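PDB 6F74: alcohol oxidase from Myceliophthora thermophila, which probably oxidises an alcohol-type substrate with its bound FAD, as a flavoprotein oxidase of the vanillyl-alcohol oxidase type. Local coordinates for residues N307-R321 and K402-W416. Sequence-based numbering, arbitrary orientation.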
ATOM      1  N   ASN A 307      11.611  13.604  18.448  1.00 28.53           N
ATOM      2  CA  ASN A 307      11.172  12.452  19.238  1.00 28.05           C
ATOM      3  C   ASN A 307      10.265  12.941  20.375  1.00 28.29           C
ATOM      4  O   ASN A 307      10.291  14.105  20.746  1.00 29.02           O
ATOM      5  CB  ASN A 307      12.357  11.637  19.806  1.00 28.44           C
ATOM      6  CG  ASN A 307      12.069  10.138  19.944  1.00 27.71           C
ATOM      7  OD1 ASN A 307      10.906   9.715  20.026  1.00 27.02           O
ATOM      8  ND2 ASN A 307      13.141   9.333  20.006  1.00 27.94           N
ATOM      9  N   VAL A 308       9.423  12.034  20.881  1.00 27.68           N
ATOM     10  CA  VAL A 308       8.530  12.342  22.003  1.00 27.86           C
ATOM     11  C   VAL A 308       9.102  11.728  23.265  1.00 28.30           C
ATOM     12  O   VAL A 308       9.952  10.831  23.192  1.00 28.26           O
ATOM     13  CB  VAL A 308       7.083  11.863  21.773  1.00 26.98           C
ATOM     14  CG1 VAL A 308       6.448  12.663  20.643  1.00 26.73           C
ATOM     15  CG2 VAL A 308       7.013  10.361  21.501  1.00 26.21           C
ATOM     16  N   LYS A 309       8.630  12.201  24.417  1.00 28.76           N
ATOM     17  CA  LYS A 309       9.042  11.619  25.695  1.00 29.20           C
ATOM     18  C   LYS A 309       8.165  10.466  26.160  1.00 28.51           C
ATOM     19  O   LYS A 309       8.560   9.684  27.029  1.00 28.74           O
ATOM     20  CB  LYS A 309       9.211  12.686  26.776  1.00 30.23           C
ATOM     21  CG  LYS A 309      10.679  13.148  26.852  1.00 31.20           C
ATOM     22  CD  LYS A 309      10.865  14.379  27.709  1.00 32.31           C
ATOM     23  CE  LYS A 309      10.498  15.612  26.879  1.00 32.41           C
ATOM     24  NZ  LYS A 309      10.744  16.923  27.596  1.00 33.61           N
ATOM     25  N   ALA A 310       6.993  10.324  25.568  1.00 27.72           N
ATOM     26  CA  ALA A 310       6.113   9.226  25.962  1.00 27.10           C
ATOM     27  C   ALA A 310       5.224   8.848  24.831  1.00 26.20           C
ATOM     28  O   ALA A 310       4.917   9.667  23.975  1.00 26.08           O
ATOM     29  CB  ALA A 310       5.306   9.623  27.195  1.00 27.44           C
ATOM     30  N   VAL A 311       4.902   7.560  24.778  1.00 25.63           N
ATOM     31  CA  VAL A 311       3.813   7.024  23.953  1.00 24.81           C
ATOM     32  C   VAL A 311       3.164   5.966  24.812  1.00 24.61           C
ATOM     33  O   VAL A 311       3.860   5.174  25.466  1.00 24.85           O
ATOM     34  CB  VAL A 311       4.296   6.338  22.664  1.00 24.30           C
ATOM     35  CG1 VAL A 311       3.108   5.824  21.838  1.00 23.54           C
ATOM     36  CG2 VAL A 311       5.114   7.294  21.809  1.00 24.55           C
ATOM     37  N   THR A 312       1.844   5.949  24.825  1.00 24.24           N
ATOM     38  CA  THR A 312       1.126   4.864  25.489  1.00 24.01           C
ATOM     39  C   THR A 312       0.265   4.145  24.473  1.00 23.29           C
ATOM     40  O   THR A 312      -0.459   4.776  23.724  1.00 23.04           O
ATOM     41  CB  THR A 312       0.263   5.382  26.651  1.00 24.34           C
ATOM     42  OG1 THR A 312       1.096   6.104  27.557  1.00 25.07           O
ATOM     43  CG2 THR A 312      -0.361   4.225  27.424  1.00 24.19           C
ATOM     44  N   ALA A 313       0.340   2.821  24.489  1.00 23.05           N
ATOM     45  CA  ALA A 313      -0.474   1.974  23.641  1.00 22.46           C
ATOM     46  C   ALA A 313      -1.636   1.396  24.431  1.00 22.42           C
ATOM     47  O   ALA A 313      -1.494   1.093  25.609  1.00 22.78           O
ATOM     48  CB  ALA A 313       0.384   0.848  23.076  1.00 22.28           C
ATOM     49  N   HIS A 314      -2.767   1.234  23.756  1.00 22.02           N
ATOM     50  CA  HIS A 314      -3.974   0.666  24.325  1.00 21.97           C
ATOM     51  C   HIS A 314      -4.324  -0.604  23.583  1.00 21.59           C
ATOM     52  O   HIS A 314      -4.599  -0.551  22.403  1.00 21.25           O
ATOM     53  CB  HIS A 314      -5.138   1.649  24.165  1.00 21.94           C
ATOM     54  CG  HIS A 314      -6.442   1.139  24.690  1.00 21.94           C
ATOM     55  ND1 HIS A 314      -7.600   1.168  23.953  1.00 21.70           N
ATOM     56  CD2 HIS A 314      -6.778   0.623  25.899  1.00 22.20           C
ATOM     57  CE1 HIS A 314      -8.591   0.674  24.681  1.00 21.83           C
ATOM     58  NE2 HIS A 314      -8.116   0.333  25.863  1.00 22.12           N
ATOM     59  N   ARG A 315      -4.302  -1.734  24.270  1.00 21.72           N
ATOM     60  CA  ARG A 315      -4.701  -2.998  23.667  1.00 21.47           C
ATOM     61  C   ARG A 315      -6.117  -3.358  24.099  1.00 21.50           C
ATOM     62  O   ARG A 315      -6.378  -3.527  25.281  1.00 21.83           O
ATOM     63  CB  ARG A 315      -3.688  -4.092  24.009  1.00 21.66           C
ATOM     64  CG  ARG A 315      -2.323  -3.884  23.312  1.00 21.61           C
ATOM     65  CD  ARG A 315      -2.336  -4.337  21.838  1.00 21.19           C
ATOM     66  NE  ARG A 315      -0.961  -4.388  21.278  1.00 21.21           N
ATOM     67  CZ  ARG A 315      -0.234  -5.509  21.088  1.00 21.30           C
ATOM     68  NH1 ARG A 315      -0.700  -6.745  21.378  1.00 21.39           N
ATOM     69  NH2 ARG A 315       0.989  -5.432  20.550  1.00 21.35           N
ATOM     70  N   LEU A 316      -7.026  -3.472  23.146  1.00 21.22           N
ATOM     71  CA  LEU A 316      -8.429  -3.772  23.454  1.00 21.30           C
ATOM     72  C   LEU A 316      -8.815  -5.052  22.765  1.00 21.18           C
ATOM     73  O   LEU A 316      -8.473  -5.234  21.622  1.00 20.91           O
ATOM     74  CB  LEU A 316      -9.366  -2.655  22.956  1.00 21.21           C
ATOM     75  CG  LEU A 316     -10.893  -2.850  23.162  1.00 21.35           C
ATOM     76  CD1 LEU A 316     -11.275  -2.753  24.636  1.00 21.72           C
ATOM     77  CD2 LEU A 316     -11.662  -1.815  22.364  1.00 21.26           C
ATOM     78  N   ALA A 317      -9.563  -5.905  23.439  1.00 21.43           N
ATOM     79  CA  ALA A 317     -10.075  -7.110  22.835  1.00 21.43           C
ATOM     80  C   ALA A 317     -11.485  -7.376  23.330  1.00 21.69           C
ATOM     81  O   ALA A 317     -11.782  -7.216  24.518  1.00 21.98           O
ATOM     82  CB  ALA A 317      -9.174  -8.292  23.142  1.00 21.60           C
ATOM     83  N   ILE A 318     -12.331  -7.776  22.399  1.00 21.64           N
ATOM     84  CA  ILE A 318     -13.762  -7.952  22.627  1.00 21.92           C
ATOM     85  C   ILE A 318     -14.161  -9.283  22.016  1.00 22.08           C
ATOM     86  O   ILE A 318     -13.895  -9.511  20.834  1.00 21.85           O
ATOM     87  CB  ILE A 318     -14.607  -6.867  21.912  1.00 21.79           C
ATOM     88  CG1 ILE A 318     -14.098  -5.465  22.234  1.00 21.63           C
ATOM     89  CG2 ILE A 318     -16.074  -7.043  22.250  1.00 22.17           C
ATOM     90  CD1 ILE A 318     -14.744  -4.356  21.453  1.00 21.54           C
ATOM     91  N   ALA A 319     -14.839 -10.112  22.794  1.00 22.51           N
ATOM     92  CA  ALA A 319     -15.353 -11.370  22.302  1.00 22.80           C
ATOM     93  C   ALA A 319     -16.735 -11.638  22.846  1.00 23.27           C
ATOM     94  O   ALA A 319     -17.036 -11.183  23.950  1.00 23.44           O
ATOM     95  CB  ALA A 319     -14.442 -12.511  22.739  1.00 22.99           C
ATOM     96  N   PRO A 320     -17.559 -12.416  22.100  1.00 23.56           N
ATOM     97  CA  PRO A 320     -18.862 -12.828  22.572  1.00 24.11           C
ATOM     98  C   PRO A 320     -18.780 -13.714  23.778  1.00 24.55           C
ATOM     99  O   PRO A 320     -17.897 -14.546  23.854  1.00 24.59           O
ATOM    100  CB  PRO A 320     -19.447 -13.638  21.403  1.00 24.36           C
ATOM    101  CG  PRO A 320     -18.341 -13.988  20.530  1.00 24.00           C
ATOM    102  CD  PRO A 320     -17.308 -12.893  20.732  1.00 23.41           C
ATOM    103  N   ARG A 321     -19.666 -13.507  24.732  1.00 24.91           N
ATOM    104  CA  ARG A 321     -19.913 -14.524  25.749  1.00 25.50           C
ATOM    105  C   ARG A 321     -20.650 -15.668  25.121  1.00 26.02           C
ATOM    106  O   ARG A 321     -20.469 -16.790  25.523  1.00 26.46           O
ATOM    107  CB  ARG A 321     -20.745 -13.976  26.918  1.00 25.79           C
ATOM    108  CG  ARG A 321     -19.998 -12.953  27.737  1.00 25.42           C
ATOM    109  CD  ARG A 321     -20.667 -12.729  29.083  1.00 25.83           C
ATOM    110  NE  ARG A 321     -20.032 -11.552  29.667  1.00 25.47           N
ATOM    111  CZ  ARG A 321     -18.961 -11.548  30.466  1.00 25.39           C
ATOM    112  NH1 ARG A 321     -18.371 -12.688  30.851  1.00 25.66           N
ATOM    113  NH2 ARG A 321     -18.478 -10.387  30.905  1.00 25.12           N
ATOM    114  N   LYS A 402     -22.788  -8.840  28.091  1.00 25.38           N
ATOM    115  CA  LYS A 402     -22.979  -9.513  26.812  1.00 25.34           C
ATOM    116  C   LYS A 402     -21.672  -9.982  26.151  1.00 24.88           C
ATOM    117  O   LYS A 402     -21.670 -10.964  25.410  1.00 24.97           O
ATOM    118  CB  LYS A 402     -23.751  -8.562  25.877  1.00 25.30           C
ATOM    119  CG  LYS A 402     -25.050  -8.023  26.501  1.00 25.81           C
ATOM    120  CD  LYS A 402     -25.977  -7.292  25.531  1.00 25.95           C
ATOM    121  CE  LYS A 402     -27.471  -7.489  25.855  1.00 26.70           C
ATOM    122  NZ  LYS A 402     -27.913  -7.104  27.251  1.00 27.02           N
ATOM    123  N   LEU A 403     -20.563  -9.302  26.457  1.00 24.45           N
ATOM    124  CA  LEU A 403     -19.258  -9.562  25.858  1.00 24.01           C
ATOM    125  C   LEU A 403     -18.154  -9.617  26.902  1.00 23.95           C
ATOM    126  O   LEU A 403     -18.258  -8.989  27.952  1.00 24.09           O
ATOM    127  CB  LEU A 403     -18.927  -8.472  24.851  1.00 23.54           C
ATOM    128  CG  LEU A 403     -19.979  -8.164  23.784  1.00 23.61           C
ATOM    129  CD1 LEU A 403     -19.654  -6.961  22.967  1.00 23.21           C
ATOM    130  CD2 LEU A 403     -20.147  -9.340  22.825  1.00 23.72           C
ATOM    131  N   VAL A 404     -17.109 -10.395  26.617  1.00 23.82           N
ATOM    132  CA  VAL A 404     -15.871 -10.370  27.397  1.00 23.74           C
ATOM    133  C   VAL A 404     -14.936  -9.317  26.801  1.00 23.24           C
ATOM    134  O   VAL A 404     -14.571  -9.396  25.627  1.00 22.92           O
ATOM    135  CB  VAL A 404     -15.170 -11.735  27.380  1.00 23.94           C
ATOM    136  CG1 VAL A 404     -13.896 -11.699  28.232  1.00 23.96           C
ATOM    137  CG2 VAL A 404     -16.131 -12.848  27.845  1.00 24.51           C
ATOM    138  N   ILE A 405     -14.548  -8.338  27.598  1.00 23.21           N
ATOM    139  CA  ILE A 405     -13.787  -7.178  27.136  1.00 22.83           C
ATOM    140  C   ILE A 405     -12.537  -7.006  27.996  1.00 22.91           C
ATOM    141  O   ILE A 405     -12.637  -6.966  29.202  1.00 23.24           O
ATOM    142  CB  ILE A 405     -14.628  -5.888  27.221  1.00 22.83           C
ATOM    143  CG1 ILE A 405     -15.768  -5.943  26.211  1.00 22.78           C
ATOM    144  CG2 ILE A 405     -13.780  -4.643  26.934  1.00 22.57           C
ATOM    145  CD1 ILE A 405     -16.855  -4.915  26.440  1.00 22.96           C
ATOM    146  N   THR A 406     -11.385  -6.879  27.357  1.00 22.63           N
ATOM    147  CA  THR A 406     -10.129  -6.707  28.048  1.00 22.75           C
ATOM    148  C   THR A 406      -9.457  -5.484  27.492  1.00 22.48           C
ATOM    149  O   THR A 406      -9.567  -5.176  26.302  1.00 22.13           O
ATOM    150  CB  THR A 406      -9.179  -7.913  27.904  1.00 22.84           C
ATOM    151  OG1 THR A 406      -9.035  -8.258  26.532  1.00 22.49           O
ATOM    152  CG2 THR A 406      -9.716  -9.100  28.657  1.00 23.25           C
ATOM    153  N   SER A 407      -8.740  -4.799  28.365  1.00 22.70           N
ATOM    154  CA  SER A 407      -8.253  -3.471  28.072  1.00 22.59           C
ATOM    155  C   SER A 407      -6.998  -3.266  28.857  1.00 22.89           C
ATOM    156  O   SER A 407      -7.054  -3.291  30.079  1.00 23.29           O
ATOM    157  CB  SER A 407      -9.312  -2.438  28.501  1.00 22.70           C
ATOM    158  OG  SER A 407      -8.881  -1.146  28.199  1.00 22.67           O
ATOM    159  N   THR A 408      -5.871  -3.077  28.186  1.00 22.76           N
ATOM    160  CA  THR A 408      -4.610  -2.833  28.872  1.00 23.12           C
ATOM    161  C   THR A 408      -3.831  -1.717  28.213  1.00 23.03           C
ATOM    162  O   THR A 408      -4.040  -1.404  27.044  1.00 22.63           O
ATOM    163  CB  THR A 408      -3.748  -4.102  28.904  1.00 23.25           C
ATOM    164  OG1 THR A 408      -3.383  -4.483  27.564  1.00 22.84           O
ATOM    165  CG2 THR A 408      -4.490  -5.237  29.573  1.00 23.42           C
ATOM    166  N   PHE A 409      -2.911  -1.136  28.975  1.00 23.48           N
ATOM    167  CA  PHE A 409      -2.080  -0.034  28.513  1.00 23.55           C
ATOM    168  C   PHE A 409      -0.625  -0.375  28.728  1.00 23.89           C
ATOM    169  O   PHE A 409      -0.287  -1.016  29.711  1.00 24.30           O
ATOM    170  CB  PHE A 409      -2.402   1.241  29.266  1.00 23.91           C
ATOM    171  CG  PHE A 409      -3.823   1.705  29.074  1.00 23.66           C
ATOM    172  CD1 PHE A 409      -4.840   1.204  29.869  1.00 23.73           C
ATOM    173  CD2 PHE A 409      -4.137   2.627  28.101  1.00 23.43           C
ATOM    174  CE1 PHE A 409      -6.143   1.615  29.691  1.00 23.57           C
ATOM    175  CE2 PHE A 409      -5.437   3.055  27.917  1.00 23.28           C
ATOM    176  CZ  PHE A 409      -6.449   2.548  28.712  1.00 23.36           C
ATOM    177  N   ALA A 410       0.215   0.033  27.784  1.00 23.78           N
ATOM    178  CA  ALA A 410       1.661  -0.103  27.894  1.00 24.17           C
ATOM    179  C   ALA A 410       2.297   1.241  27.587  1.00 24.40           C
ATOM    180  O   ALA A 410       1.987   1.844  26.564  1.00 24.02           O
ATOM    181  CB  ALA A 410       2.160  -1.157  26.930  1.00 23.85           C
ATOM    182  N   GLU A 411       3.175   1.707  28.482  1.00 25.09           N
ATOM    183  CA  GLU A 411       3.849   3.014  28.322  1.00 25.47           C
ATOM    184  C   GLU A 411       5.252   2.792  27.781  1.00 25.70           C
ATOM    185  O   GLU A 411       5.914   1.833  28.181  1.00 25.95           O
ATOM    186  CB  GLU A 411       3.891   3.791  29.631  1.00 26.19           C
ATOM    187  CG  GLU A 411       4.145   5.291  29.420  1.00 26.55           C
ATOM    188  CD  GLU A 411       3.883   6.138  30.657  1.00 27.21           C
ATOM    189  OE1 GLU A 411       2.758   6.056  31.175  1.00 27.01           O
ATOM    190  OE2 GLU A 411       4.795   6.910  31.114  1.00 27.98           O
ATOM    191  N   TYR A 412       5.677   3.635  26.834  1.00 25.64           N
ATOM    192  CA  TYR A 412       7.053   3.630  26.304  1.00 25.96           C
ATOM    193  C   TYR A 412       7.647   5.006  26.495  1.00 26.60           C
ATOM    194  O   TYR A 412       6.890   5.988  26.569  1.00 26.59           O
ATOM    195  CB  TYR A 412       7.068   3.258  24.814  1.00 25.28           C
ATOM    196  CG  TYR A 412       6.466   1.895  24.563  1.00 24.70           C
ATOM    197  CD1 TYR A 412       7.226   0.732  24.677  1.00 24.85           C
ATOM    198  CD2 TYR A 412       5.120   1.763  24.267  1.00 24.10           C
ATOM    199  CE1 TYR A 412       6.658  -0.508  24.472  1.00 24.41           C
ATOM    200  CE2 TYR A 412       4.551   0.528  24.059  1.00 23.66           C
ATOM    201  CZ  TYR A 412       5.323  -0.603  24.168  1.00 23.82           C
ATOM    202  OH  TYR A 412       4.776  -1.852  23.986  1.00 23.47           O
ATOM    203  N   GLN A 413       8.982   5.084  26.561  1.00 27.23           N
ATOM    204  CA  GLN A 413       9.689   6.368  26.816  1.00 28.03           C
ATOM    205  C   GLN A 413      10.232   7.091  25.548  1.00 27.96           C
ATOM    206  O   GLN A 413      10.892   8.126  25.663  1.00 28.68           O
ATOM    207  CB  GLN A 413      10.811   6.181  27.839  1.00 28.98           C
ATOM    208  CG  GLN A 413      10.363   5.504  29.131  1.00 29.16           C
ATOM    209  CD  GLN A 413       9.196   6.217  29.824  1.00 29.11           C
ATOM    210  OE1 GLN A 413       9.361   7.329  30.294  1.00 29.75           O
ATOM    211  NE2 GLN A 413       8.005   5.584  29.891  1.00 28.40           N
ATOM    212  N   ASP A 414       9.934   6.560  24.362  1.00 27.16           N
ATOM    213  CA  ASP A 414      10.173   7.274  23.087  1.00 26.98           C
ATOM    214  C   ASP A 414       9.401   6.629  21.964  1.00 26.00           C
ATOM    215  O   ASP A 414       8.749   5.593  22.156  1.00 25.50           O
ATOM    216  CB  ASP A 414      11.696   7.383  22.729  1.00 27.59           C
ATOM    217  CG  ASP A 414      12.207   6.214  21.892  1.00 27.13           C
ATOM    218  OD1 ASP A 414      12.177   5.077  22.390  1.00 27.00           O
ATOM    219  OD2 ASP A 414      12.646   6.427  20.741  1.00 26.96           O
ATOM    220  N   TYR A 415       9.448   7.234  20.787  1.00 25.77           N
ATOM    221  CA  TYR A 415       8.730   6.705  19.659  1.00 24.91           C
ATOM    222  C   TYR A 415       9.217   5.303  19.233  1.00 24.55           C
ATOM    223  O   TYR A 415       8.415   4.412  18.912  1.00 23.90           O
ATOM    224  CB  TYR A 415       8.831   7.663  18.469  1.00 24.86           C
ATOM    225  CG  TYR A 415       8.059   7.155  17.286  1.00 24.02           C
ATOM    226  CD1 TYR A 415       6.662   7.224  17.275  1.00 23.57           C
ATOM    227  CD2 TYR A 415       8.701   6.573  16.198  1.00 23.73           C
ATOM    228  CE1 TYR A 415       5.927   6.775  16.200  1.00 22.89           C
ATOM    229  CE2 TYR A 415       7.979   6.091  15.115  1.00 23.01           C
ATOM    230  CZ  TYR A 415       6.585   6.189  15.121  1.00 22.60           C
ATOM    231  OH  TYR A 415       5.841   5.740  14.062  1.00 21.98           O
ATOM    232  N   TRP A 416      10.532   5.123  19.182  1.00 25.02           N
ATOM    233  CA  TRP A 416      11.087   3.928  18.566  1.00 24.74           C
ATOM    234  C   TRP A 416      10.942   2.667  19.374  1.00 24.69           C
ATOM    235  O   TRP A 416      10.691   1.614  18.776  1.00 24.17           O
ATOM    236  CB  TRP A 416      12.529   4.138  18.149  1.00 25.29           C
ATOM    237  CG  TRP A 416      12.597   5.160  17.074  1.00 25.20           C
ATOM    238  CD1 TRP A 416      13.085   6.427  17.186  1.00 25.84           C
ATOM    239  CD2 TRP A 416      12.089   5.036  15.752  1.00 24.49           C
ATOM    240  NE1 TRP A 416      12.920   7.094  16.003  1.00 25.57           N
ATOM    241  CE2 TRP A 416      12.318   6.259  15.103  1.00 24.73           C
ATOM    242  CE3 TRP A 416      11.446   4.006  15.049  1.00 23.73           C
ATOM    243  CZ2 TRP A 416      11.937   6.484  13.787  1.00 24.22           C
ATOM    244  CZ3 TRP A 416      11.066   4.234  13.740  1.00 23.22           C
ATOM    245  CH2 TRP A 416      11.306   5.465  13.123  1.00 23.46           C
TER
HETATM  246  O   HOH W   1      -6.640  -6.310  25.944  1.00 34.65           O
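Two N-H groups converge on OD2 of Asp-414: the side-chain amide of Asn-307, with ND2 3.0 Å from OD2 on its anti lone pair, and the backbone N of Trp-416, which comes from above the carboxylate plane. The second bond makes Asp-414 the N-cap of helix 415-422, a place suited to a short carboxylate. Asn-307 offers a donor and an acceptor from one flat group: its OD1 takes the N-H of Tyr-415 in the carbonyl plane, N to OD1 3.0 Å, and also that of Val-308, while ND2 has a second acceptor in Asn-223. Beyond this junction, 311-320 and 403-412 are neighbours in a seven-stranded antiparallel sheet, 403-412 outermost within the chain. Such a sheet, backed by helices, is consistent with the substrate-binding (cap) domain of this family, beside the FAD-binding domain. Reciprocal N-H...O bonds join every second pair, the hydrogen-bonded ones, from Val-311/Tyr-412 to Ala-319/Val-404. On the face bearing His-314, the imidazole lies offset-stacked on Phe-409, centroids 4.7 Å apart and planes at 29°, with CD2 of His-314 over the rim of the Phe-409 ring. CG of His-314 stands anti to its backbone N (chi1 178°), which carries the ring to Ser-407, whose short side chain puts OG in the imidazole plane, 2.9 Å from NE2 of His-314, in a hydrogen bond. Further along this face CD1 of Leu-316 lies alongside CG2 of Ile-405 at 3.9 Å. At the strand end, where side chains diverge, Leu-403 meets CG2 of Ile-318 with CD1; helix 328-346 packs against Leu-316, Ile-318 and Leu-403, branched aliphatics suited to a helix-covered sheet. On the opposite face the slim Ala-313 lets the edge of the Tyr-412 ring come within 4.3 Å, CB to CE2; OH of Tyr-412 hydrogen-bonds to OE2 of Glu-422, whose OE1 forms a salt bridge with NE of Arg-315.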